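Local coordinates for putative membrane anchored protein (Corynebacterium diphtheriae, PDB 3LSO) that is of uncharacterised function but is probably a secreted, membrane-anchored cell-surface protein of the diphtheria bacterium, built of beta strands and loops, without helices, at residues Pro56-Ala61 / Thr186-Pro191; Arg95-Lys100 / Thr153-Lys158. One frame throughout, in Å; residues are numbered along the deposited sequence.

How the contacts relate
Contacts 1 and 2 lie in the N-terminal DIP2116-like domain, their centres about 17 Å apart and their nearest atoms about 5 Å apart, without touching. The chain order is 56-61, 95-100, 153-158, 186-191, so contact 2 falls within the span that contact 1 brings together. The two are joined through neighbouring strands: 186-190 pairs with 58-60 in contact 1 and runs antiparallel to 150-167, which in turn pairs with 87-97 in contact 2. Contact 1 is parallel and contact 2 antiparallel. Together they tie early and late parts of the domain into an all-beta body; contact 1 lies where the chain passes on to the following domain, contact 2 farther into this one.

Contact 1: Pro56-Ala61 / Thr186-Pro191; sequences PESVKA and TVKVDP
A short parallel beta ladder joins strands 58-60 and 186-190, with Val59 supplying bonds in both directions. The N-to-C directions differ by 30°, and Ser58, Val59 and Lys60 pair with Lys188, Val189 and Asp190. Val59 N gives its hydrogen to Lys188 O at 2.8 Å, an almost straight bond (176° at the hydrogen), while Val59 O receives Asp190 N at 2.7 Å. The ladder continues with Ala61 N to Asp190 O at 2.8 Å; its other end is slacker, since Lys188 N to Glu57 O, at 3.4 Å, is a weak bond. CA-H...O contacts from Ser58, Lys60 and Val189 accompany these bonds.

The side chains divide between two faces. On the face of Val59 and Val189, Val59 CG2 lies 4.1 Å from Val187 CG1. Val187 CG1 stands anti to its own nitrogen (chi1 -175°), which carries this methyl toward the edge strand. Farther along, Ala61 CB meets Val189 CG1 at 3.6 Å. Phe65 touches Val59, and Leu152 touches both Val187 and Val189, extending this apolar layer to strands 65-76 and 150-167.

The face of Ser58, Lys60, Lys188 and Asp190 is polar. Across the contact, Ser58 OG lies 3.5 Å from Asp190 OD2, an approach too loose to count as a bond. Within strand 186-190, Lys188, bent at several torsions, brings NZ within 3.0 Å of Asp190 OD1 in a salt bridge. Backbone hydrogen bonds between Val187 and Leu152 and between Val189 and Gly150 hold the other edge of strand 186-190. That strand thus has a parallel neighbour at one edge and an antiparallel one at the other, consistent with the immunoglobulin-like fold of the E-set clan.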
ATOM      1  N   PRO A  56     -15.540  -0.110  18.014  1.00 41.82           N
ATOM      2  CA  PRO A  56     -14.152  -0.342  17.608  1.00 41.15           C
ATOM      3  C   PRO A  56     -13.451   0.970  17.256  1.00 40.33           C
ATOM      4  O   PRO A  56     -14.083   1.909  16.756  1.00 39.99           O
ATOM      5  CB  PRO A  56     -14.279  -1.234  16.359  1.00 41.28           C
ATOM      6  CG  PRO A  56     -15.756  -1.566  16.217  1.00 41.61           C
ATOM      7  CD  PRO A  56     -16.457  -1.121  17.457  1.00 41.80           C
ATOM      8  N   GLU A  57     -12.159   1.033  17.546  1.00 39.51           N
ATOM      9  CA  GLU A  57     -11.345   2.177  17.170  1.00 38.85           C
ATOM     10  C   GLU A  57     -11.298   2.293  15.639  1.00 37.79           C
ATOM     11  O   GLU A  57     -11.320   3.395  15.078  1.00 37.48           O
ATOM     12  CB  GLU A  57      -9.937   2.004  17.746  1.00 39.24           C
ATOM     13  CG  GLU A  57      -8.985   3.176  17.516  1.00 40.94           C
ATOM     14  CD  GLU A  57      -7.519   2.771  17.629  1.00 43.69           C
ATOM     15  OE1 GLU A  57      -7.232   1.564  17.818  1.00 45.01           O
ATOM     16  OE2 GLU A  57      -6.646   3.660  17.523  1.00 45.07           O
ATOM     17  N   SER A  58     -11.275   1.138  14.979  1.00 36.55           N
ATOM     18  CA  SER A  58     -11.012   1.046  13.556  1.00 35.43           C
ATOM     19  C   SER A  58     -11.929  -0.026  12.968  1.00 34.54           C
ATOM     20  O   SER A  58     -12.235  -1.007  13.651  1.00 34.82           O
ATOM     21  CB  SER A  58      -9.537   0.645  13.363  1.00 35.60           C
ATOM     22  OG  SER A  58      -8.907   1.356  12.308  1.00 35.42           O
ATOM     23  N   VAL A  59     -12.395   0.168  11.731  1.00 33.29           N
ATOM     24  CA  VAL A  59     -13.017  -0.922  10.951  1.00 32.17           C
ATOM     25  C   VAL A  59     -12.678  -0.891   9.473  1.00 31.67           C
ATOM     26  O   VAL A  59     -12.112   0.073   8.952  1.00 31.29           O
ATOM     27  CB  VAL A  59     -14.586  -1.028  11.056  1.00 32.02           C
ATOM     28  CG1 VAL A  59     -15.050  -1.321  12.472  1.00 32.35           C
ATOM     29  CG2 VAL A  59     -15.287   0.195  10.464  1.00 31.62           C
ATOM     30  N   LYS A  60     -13.055  -1.977   8.809  1.00 31.39           N
ATOM     31  CA  LYS A  60     -12.964  -2.089   7.365  1.00 30.90           C
ATOM     32  C   LYS A  60     -14.324  -1.716   6.760  1.00 30.08           C
ATOM     33  O   LYS A  60     -15.374  -1.994   7.359  1.00 30.15           O
ATOM     34  CB  LYS A  60     -12.488  -3.508   6.960  1.00 31.10           C
ATOM     35  CG  LYS A  60     -11.108  -3.909   7.565  1.00 31.66           C
ATOM     36  CD  LYS A  60     -10.271  -4.873   6.688  1.00 32.14           C
ATOM     37  CE  LYS A  60      -9.193  -5.655   7.518  1.00 33.37           C
ATOM     38  NZ  LYS A  60      -9.738  -6.777   8.419  1.00 31.65           N
ATOM     39  N   ALA A  61     -14.297  -1.045   5.608  1.00 29.10           N
ATOM     40  CA  ALA A  61     -15.509  -0.726   4.855  1.00 28.49           C
ATOM     41  C   ALA A  61     -16.184  -2.022   4.440  1.00 28.24           C
ATOM     42  O   ALA A  61     -15.546  -2.866   3.815  1.00 28.43           O
ATOM     43  CB  ALA A  61     -15.169   0.103   3.623  1.00 28.27           C
ATOM     44  N   THR A 186     -15.156   8.773  17.075  1.00 33.71           N
ATOM     45  CA  THR A 186     -14.685   8.774  15.697  1.00 32.28           C
ATOM     46  C   THR A 186     -14.355   7.325  15.361  1.00 31.43           C
ATOM     47  O   THR A 186     -13.881   6.590  16.224  1.00 31.63           O
ATOM     48  CB  THR A 186     -13.412   9.653  15.557  1.00 32.17           C
ATOM     49  OG1 THR A 186     -13.769  11.019  15.728  1.00 31.51           O
ATOM     50  CG2 THR A 186     -12.740   9.502  14.192  1.00 31.95           C
ATOM     51  N   VAL A 187     -14.611   6.903  14.126  1.00 30.19           N
ATOM     52  CA  VAL A 187     -14.204   5.562  13.683  1.00 29.00           C
ATOM     53  C   VAL A 187     -13.463   5.646  12.348  1.00 28.61           C
ATOM     54  O   VAL A 187     -13.993   6.191  11.376  1.00 28.51           O
ATOM     55  CB  VAL A 187     -15.417   4.606  13.545  1.00 28.77           C
ATOM     56  CG1 VAL A 187     -14.957   3.225  13.201  1.00 28.34           C
ATOM     57  CG2 VAL A 187     -16.236   4.568  14.823  1.00 28.70           C
ATOM     58  N   LYS A 188     -12.239   5.121  12.293  1.00 27.96           N
ATOM     59  CA  LYS A 188     -11.513   5.070  11.025  1.00 27.55           C
ATOM     60  C   LYS A 188     -12.039   3.902  10.204  1.00 26.75           C
ATOM     61  O   LYS A 188     -12.130   2.784  10.695  1.00 26.33           O
ATOM     62  CB  LYS A 188      -9.986   4.975  11.234  1.00 27.96           C
ATOM     63  CG  LYS A 188      -9.109   4.728   9.956  1.00 29.10           C
ATOM     64  CD  LYS A 188      -9.403   5.716   8.796  1.00 31.84           C
ATOM     65  CE  LYS A 188      -8.145   6.132   8.022  1.00 33.65           C
ATOM     66  NZ  LYS A 188      -7.423   4.991   7.367  1.00 35.11           N
ATOM     67  N   VAL A 189     -12.424   4.198   8.967  1.00 26.22           N
ATOM     68  CA  VAL A 189     -12.821   3.183   8.009  1.00 25.70           C
ATOM     69  C   VAL A 189     -11.644   2.917   7.063  1.00 26.23           C
ATOM     70  O   VAL A 189     -11.369   3.697   6.137  1.00 26.16           O
ATOM     71  CB  VAL A 189     -14.070   3.601   7.218  1.00 25.33           C
ATOM     72  CG1 VAL A 189     -14.427   2.543   6.216  1.00 24.29           C
ATOM     73  CG2 VAL A 189     -15.228   3.851   8.158  1.00 24.04           C
ATOM     74  N   ASP A 190     -10.929   1.824   7.326  1.00 26.43           N
ATOM     75  CA  ASP A 190      -9.930   1.318   6.386  1.00 26.54           C
ATOM     76  C   ASP A 190     -10.660   0.687   5.202  1.00 25.62           C
ATOM     77  O   ASP A 190     -11.793   0.229   5.354  1.00 25.26           O
ATOM     78  CB  ASP A 190      -8.996   0.293   7.060  1.00 27.27           C
ATOM     79  CG  ASP A 190      -8.008   0.938   8.035  1.00 28.50           C
ATOM     80  OD1 ASP A 190      -7.479   2.027   7.708  1.00 30.28           O
ATOM     81  OD2 ASP A 190      -7.753   0.350   9.117  1.00 29.37           O
ATOM     82  N   PRO A 191     -10.023   0.665   4.020  1.00 25.08           N
ATOM     83  CA  PRO A 191     -10.718   0.091   2.871  1.00 24.83           C
ATOM     84  C   PRO A 191     -10.984  -1.414   3.037  1.00 24.39           C
ATOM     85  O   PRO A 191     -10.355  -2.076   3.862  1.00 24.43           O
ATOM     86  CB  PRO A 191      -9.744   0.354   1.705  1.00 24.58           C
ATOM     87  CG  PRO A 191      -8.421   0.463   2.331  1.00 24.25           C
ATOM     88  CD  PRO A 191      -8.654   1.097   3.675  1.00 25.00           C
TER

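Contact 2: Arg95-Lys100 / Thr153-Lys158; sequences RINVGK and TFIPEK
Val98 and Phe154 form the compact part of this contact, whereas Arg95 and Glu157 make its looser, water-bearing end. Val98 CG1 sits 3.7 Å from the Phe154 ring centroid and only 3° off the ring normal, a CH-pi contact centred over the face. Val98 CB adds a contact of 3.8 Å to Phe154 CE1 on the same ring. With chi1 at -65°, CG1 of Val98 is anti to its carbonyl carbon, the position that sets it over the ring. Ile96 CG2 reaches Phe154 CB, and Phe53 of strand 41-54 touches both Ile96 and Phe154, so this side faces the domain interior.

Asn97 and Ile155 are the hydrogen-bonded antiparallel pair. Ile155 N meets Asn97 O at 2.9 Å in a nearly straight bond, with the donor tilted from the carbonyl plane; Asn97 N returns a bond to Ile155 O at 2.7 Å. On their shared face the two side chains point the same way, with Asn97 ND2 lying 3.7 Å from Ile155 CB.

At the other end Glu157 N still hydrogen-bonds Arg95 O at 3.2 Å, from above the carbonyl plane; the slack is in the side chains. The guanidinium and carboxylate planes are turned 73° apart, and the salt bridge from Arg95 NH1 to Glu157 OE1 is weak at 3.4 Å. Glu157 CG lies over one guanidinium face, while a water in the guanidinium plane bridges Arg95 NH1 and Glu157 OE1. Thr159 O adds a third partner to NH1. One flank is buried and apolar, the other partly exposed and carrying a water, as expected of a strand pair in a beta-sandwich and consistent with the E-set assignment.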
ATOM      1  N   ARG A  95     -31.676  12.113  18.606  1.00 28.75           N
ATOM      2  CA  ARG A  95     -31.230  12.368  17.244  1.00 28.80           C
ATOM      3  C   ARG A  95     -29.700  12.592  17.149  1.00 28.93           C
ATOM      4  O   ARG A  95     -29.144  13.523  17.742  1.00 28.92           O
ATOM      5  CB  ARG A  95     -32.039  13.501  16.620  1.00 28.37           C
ATOM      6  CG  ARG A  95     -33.535  13.262  16.749  1.00 29.00           C
ATOM      7  CD  ARG A  95     -34.384  14.333  16.073  1.00 29.53           C
ATOM      8  NE  ARG A  95     -34.123  14.353  14.638  1.00 32.27           N
ATOM      9  CZ  ARG A  95     -33.449  15.311  14.009  1.00 34.41           C
ATOM     10  NH1 ARG A  95     -32.970  16.356  14.677  1.00 35.86           N
ATOM     11  NH2 ARG A  95     -33.252  15.228  12.702  1.00 36.29           N
ATOM     12  N   ILE A  96     -29.029  11.702  16.419  1.00 28.86           N
ATOM     13  CA  ILE A  96     -27.576  11.747  16.255  1.00 28.59           C
ATOM     14  C   ILE A  96     -27.167  11.822  14.786  1.00 27.85           C
ATOM     15  O   ILE A  96     -27.614  11.037  13.965  1.00 27.39           O
ATOM     16  CB  ILE A  96     -26.902  10.554  17.001  1.00 29.04           C
ATOM     17  CG1 ILE A  96     -27.155  10.712  18.504  1.00 30.18           C
ATOM     18  CG2 ILE A  96     -25.386  10.500  16.740  1.00 28.35           C
ATOM     19  CD1 ILE A  96     -27.163   9.441  19.282  1.00 32.77           C
ATOM     20  N   ASN A  97     -26.329  12.802  14.476  1.00 27.67           N
ATOM     21  CA  ASN A  97     -25.782  13.008  13.137  1.00 27.56           C
ATOM     22  C   ASN A  97     -24.613  12.056  12.919  1.00 27.21           C
ATOM     23  O   ASN A  97     -23.488  12.307  13.368  1.00 27.09           O
ATOM     24  CB  ASN A  97     -25.357  14.472  12.973  1.00 27.53           C
ATOM     25  CG  ASN A  97     -24.685  14.766  11.640  1.00 28.03           C
ATOM     26  OD1 ASN A  97     -24.875  14.077  10.630  1.00 27.51           O
ATOM     27  ND2 ASN A  97     -23.895  15.826  11.637  1.00 30.10           N
ATOM     28  N   VAL A  98     -24.897  10.955  12.227  1.00 26.75           N
ATOM     29  CA  VAL A  98     -23.902   9.908  12.018  1.00 26.28           C
ATOM     30  C   VAL A  98     -23.268   9.933  10.629  1.00 25.96           C
ATOM     31  O   VAL A  98     -22.494   9.048  10.276  1.00 25.66           O
ATOM     32  CB  VAL A  98     -24.485   8.529  12.304  1.00 26.42           C
ATOM     33  CG1 VAL A  98     -24.847   8.413  13.778  1.00 25.74           C
ATOM     34  CG2 VAL A  98     -25.689   8.263  11.406  1.00 26.33           C
ATOM     35  N   GLY A  99     -23.599  10.960   9.853  1.00 25.93           N
ATOM     36  CA  GLY A  99     -23.026  11.144   8.526  1.00 26.11           C
ATOM     37  C   GLY A  99     -23.610  10.213   7.483  1.00 26.22           C
ATOM     38  O   GLY A  99     -24.520   9.423   7.783  1.00 26.78           O
ATOM     39  N   LYS A 100     -23.075  10.295   6.266  1.00 26.02           N
ATOM     40  CA  LYS A 100     -23.651   9.620   5.099  1.00 26.12           C
ATOM     41  C   LYS A 100     -22.825   8.409   4.628  1.00 26.52           C
ATOM     42  O   LYS A 100     -23.140   7.783   3.619  1.00 26.13           O
ATOM     43  CB  LYS A 100     -23.924  10.638   3.966  1.00 25.98           C
ATOM     44  CG  LYS A 100     -24.854  11.775   4.404  1.00 25.40           C
ATOM     45  CD  LYS A 100     -25.252  12.714   3.293  1.00 25.58           C
ATOM     46  CE  LYS A 100     -26.293  13.715   3.815  1.00 26.35           C
ATOM     47  NZ  LYS A 100     -26.691  14.743   2.811  1.00 25.57           N
ATOM     48  N   THR A 153     -17.958  10.114  11.783  1.00 26.25           N
ATOM     49  CA  THR A 153     -17.977  11.110  12.862  1.00 27.36           C
ATOM     50  C   THR A 153     -19.392  11.275  13.394  1.00 28.51           C
ATOM     51  O   THR A 153     -20.311  11.654  12.643  1.00 28.96           O
ATOM     52  CB  THR A 153     -17.433  12.493  12.405  1.00 26.99           C
ATOM     53  OG1 THR A 153     -16.054  12.367  12.024  1.00 27.27           O
ATOM     54  CG2 THR A 153     -17.551  13.517  13.526  1.00 26.17           C
ATOM     55  N   PHE A 154     -19.567  10.994  14.688  1.00 29.71           N
ATOM     56  CA  PHE A 154     -20.886  11.131  15.338  1.00 30.71           C
ATOM     57  C   PHE A 154     -21.061  12.449  16.119  1.00 31.18           C
ATOM     58  O   PHE A 154     -20.426  12.686  17.153  1.00 31.43           O
ATOM     59  CB  PHE A 154     -21.224   9.908  16.207  1.00 30.65           C
ATOM     60  CG  PHE A 154     -21.341   8.616  15.440  1.00 31.30           C
ATOM     61  CD1 PHE A 154     -20.995   8.533  14.093  1.00 32.04           C
ATOM     62  CD2 PHE A 154     -21.795   7.464  16.075  1.00 32.63           C
ATOM     63  CE1 PHE A 154     -21.096   7.322  13.394  1.00 32.30           C
ATOM     64  CE2 PHE A 154     -21.902   6.238  15.380  1.00 32.59           C
ATOM     65  CZ  PHE A 154     -21.549   6.174  14.045  1.00 32.62           C
ATOM     66  N   ILE A 155     -21.944  13.289  15.590  1.00 31.65           N
ATOM     67  CA  ILE A 155     -22.220  14.627  16.086  1.00 31.82           C
ATOM     68  C   ILE A 155     -23.623  14.583  16.675  1.00 31.85           C
ATOM     69  O   ILE A 155     -24.489  13.910  16.138  1.00 32.56           O
ATOM     70  CB  ILE A 155     -22.132  15.644  14.897  1.00 31.65           C
ATOM     71  CG1 ILE A 155     -20.685  15.782  14.430  1.00 32.37           C
ATOM     72  CG2 ILE A 155     -22.681  17.024  15.248  1.00 32.01           C
ATOM     73  CD1 ILE A 155     -19.677  16.161  15.555  1.00 33.22           C
ATOM     74  N   PRO A 156     -23.863  15.267  17.802  1.00 31.84           N
ATOM     75  CA  PRO A 156     -25.274  15.316  18.143  1.00 31.44           C
ATOM     76  C   PRO A 156     -26.015  16.301  17.218  1.00 31.54           C
ATOM     77  O   PRO A 156     -25.445  17.302  16.761  1.00 31.44           O
ATOM     78  CB  PRO A 156     -25.258  15.796  19.590  1.00 31.20           C
ATOM     79  CG  PRO A 156     -24.015  16.602  19.718  1.00 31.25           C
ATOM     80  CD  PRO A 156     -23.023  16.028  18.751  1.00 31.79           C
ATOM     81  N   GLU A 157     -27.271  15.992  16.924  1.00 31.59           N
ATOM     82  CA  GLU A 157     -28.132  16.877  16.148  1.00 31.70           C
ATOM     83  C   GLU A 157     -28.475  18.097  16.984  1.00 31.49           C
ATOM     84  O   GLU A 157     -28.439  18.021  18.204  1.00 32.07           O
ATOM     85  CB  GLU A 157     -29.406  16.135  15.732  1.00 31.80           C
ATOM     86  CG  GLU A 157     -29.236  15.243  14.495  1.00 32.19           C
ATOM     87  CD  GLU A 157     -29.187  16.046  13.198  1.00 32.63           C
ATOM     88  OE1 GLU A 157     -30.029  16.969  13.041  1.00 31.98           O
ATOM     89  OE2 GLU A 157     -28.310  15.748  12.345  1.00 31.96           O
ATOM     90  N   LYS A 158     -28.776  19.223  16.337  1.00 31.07           N
ATOM     91  CA  LYS A 158     -29.256  20.410  17.037  1.00 30.38           C
ATOM     92  C   LYS A 158     -30.409  19.986  17.954  1.00 30.01           C
ATOM     93  O   LYS A 158     -30.296  20.087  19.174  1.00 30.08           O
ATOM     94  CB  LYS A 158     -29.716  21.469  16.033  1.00 30.49           C
ATOM     95  CG  LYS A 158     -30.216  22.786  16.635  1.00 31.63           C
ATOM     96  CD  LYS A 158     -29.116  23.841  16.685  1.00 32.89           C
ATOM     97  CE  LYS A 158     -29.695  25.250  16.740  1.00 33.92           C
ATOM     98  NZ  LYS A 158     -30.414  25.535  18.026  1.00 34.49           N
TER
HETATM   99  O   HOH W   1     -31.615  19.249  14.166  1.00 22.33           O